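Local coordinates for DNA polymerase II large subunit (PDB 7OEC), which is represented here by its mini-intein, which in its natural form probably excises itself from the polymerase precursor and joins the flanking sequences, at residues Q20-T23 and L24-Y28. The protein carries 2 engineered substitutions. Numbering follows the deposited sequence.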
# COMPACT_ATOMS: atom_id res chain seq x y z
N GLN A 20 5.25 -12.64 -5.42
CA GLN A 20 4.55 -12.12 -6.56
C GLN A 20 3.71 -10.94 -6.18
O GLN A 20 3.53 -10.64 -5.00
CB GLN A 20 3.59 -13.14 -7.08
CG GLN A 20 2.67 -13.59 -6.06
CD GLN A 20 2.18 -14.93 -6.46
OE1 GLN A 20 2.76 -15.96 -6.10
NE2 GLN A 20 1.13 -14.93 -7.27
N ARG A 21 3.14 -10.31 -7.20
CA ARG A 21 2.28 -9.16 -7.01
C ARG A 21 0.85 -9.56 -7.32
O ARG A 21 0.61 -10.26 -8.31
CB ARG A 21 2.71 -7.98 -7.87
CG ARG A 21 3.86 -7.27 -7.29
CD ARG A 21 4.05 -6.02 -8.10
NE ARG A 21 5.46 -5.87 -8.18
CZ ARG A 21 6.10 -5.12 -9.04
NH1 ARG A 21 7.41 -5.18 -8.92
NH2 ARG A 21 5.47 -4.41 -10.01
N VAL A 22 -0.08 -9.15 -6.47
CA VAL A 22 -1.50 -9.33 -6.76
C VAL A 22 -2.17 -7.98 -6.58
O VAL A 22 -1.69 -7.14 -5.84
CB VAL A 22 -2.17 -10.38 -5.86
CG1 VAL A 22 -1.54 -11.73 -6.06
CG2 VAL A 22 -2.07 -9.99 -4.43
N THR A 23 -3.30 -7.78 -7.25
CA THR A 23 -4.01 -6.54 -6.95
C THR A 23 -4.71 -6.67 -5.61
O THR A 23 -4.94 -7.77 -5.10
CB THR A 23 -5.07 -6.21 -8.00
OG1 THR A 23 -6.05 -7.22 -7.99
CG2 THR A 23 -4.46 -6.04 -9.40
N LEU A 24 -5.08 -5.54 -5.03
CA LEU A 24 -5.80 -5.59 -3.76
C LEU A 24 -7.16 -6.26 -3.93
O LEU A 24 -7.62 -6.97 -3.03
CB LEU A 24 -5.97 -4.19 -3.20
CG LEU A 24 -4.80 -3.64 -2.43
CD1 LEU A 24 -5.07 -2.27 -2.04
CD2 LEU A 24 -4.64 -4.44 -1.21
N LYS A 25 -7.82 -6.03 -5.05
CA LYS A 25 -9.06 -6.76 -5.31
C LYS A 25 -8.83 -8.28 -5.36
O LYS A 25 -9.61 -9.07 -4.77
CB LYS A 25 -9.72 -6.23 -6.58
CG LYS A 25 -11.09 -6.88 -6.84
CD LYS A 25 -11.78 -6.22 -8.02
CE LYS A 25 -12.79 -7.19 -8.63
NZ LYS A 25 -13.18 -6.82 -10.07
N GLU A 26 -7.77 -8.73 -6.05
CA GLU A 26 -7.42 -10.16 -6.08
C GLU A 26 -7.07 -10.66 -4.69
O GLU A 26 -7.45 -11.77 -4.28
CB GLU A 26 -6.23 -10.42 -7.01
CG GLU A 26 -6.53 -10.21 -8.46
CD GLU A 26 -5.27 -10.37 -9.34
OE1 GLU A 26 -4.11 -9.97 -8.97
OE2 GLU A 26 -5.47 -10.91 -10.44
N LEU A 27 -6.34 -9.84 -3.93
CA LEU A 27 -6.00 -10.22 -2.56
C LEU A 27 -7.27 -10.45 -1.74
O LEU A 27 -7.38 -11.44 -1.01
CB LEU A 27 -5.10 -9.15 -1.92
CG LEU A 27 -4.63 -9.43 -0.49
CD1 LEU A 27 -3.73 -10.65 -0.53
CD2 LEU A 27 -3.93 -8.25 0.09
N TYR A 28 -8.22 -9.53 -1.84
CA TYR A 28 -9.48 -9.68 -1.12
C TYR A 28 -10.14 -11.00 -1.48
O TYR A 28 -10.68 -11.69 -0.60
CB TYR A 28 -10.37 -8.46 -1.46
CG TYR A 28 -11.66 -8.46 -0.71
CD1 TYR A 28 -11.72 -8.07 0.62
CD2 TYR A 28 -12.81 -8.87 -1.32
CE1 TYR A 28 -12.86 -8.11 1.29
CE2 TYR A 28 -13.99 -8.90 -0.66
CZ TYR A 28 -14.00 -8.53 0.67
OH TYR A 28 -15.16 -8.57 1.41
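With chi1 at 63°, Thr23 tucks OG1 between its own backbone N and carbonyl carbon, facing the first turn of the helix, while Glu26 sets CG anti to its carbonyl carbon (chi1 -69°) and runs an extended chain back past that hydroxyl toward the strand. OG1 of Thr23 accepts from Glu26 N at 3.0 Å. In return, Glu26 OE1 takes the N-H of Thr23 at 2.9 Å, a nearly straight bond (167°) that reaches the oxygen on its anti side, tilted from the carboxylate plane. The two bonds make a capping box, with Thr23 as N-cap where strand 18-23 turns almost at a right angle into helix 24-29 of the intein splicing domain. The Glu26 chain passes close alongside the hydroxyl, CG 3.1 Å from Thr23 OG1, and its OE1 comes within 3.5 Å of Val22 CA. Thr23 O receives Leu27 N at 2.8 Å, a backbone bond of the first turn, and Tyr28 N follows onto Leu24 O. A valine in place of Thr23 would probably deprive the N-H of Glu26 of its side-chain acceptor and reduce the capping box to the bond from the carboxylate. On the buried side, Val22 CG2 meets Leu27 CB at 4.0 Å, the two side chains crossing roughly perpendicular. Val22 also packs on Ile11 and Val13 of the neighbouring strand 10-15, whereas Leu27 reaches Ile67 and Val70 of strand 61-74 and Leu151 of strand 147-153.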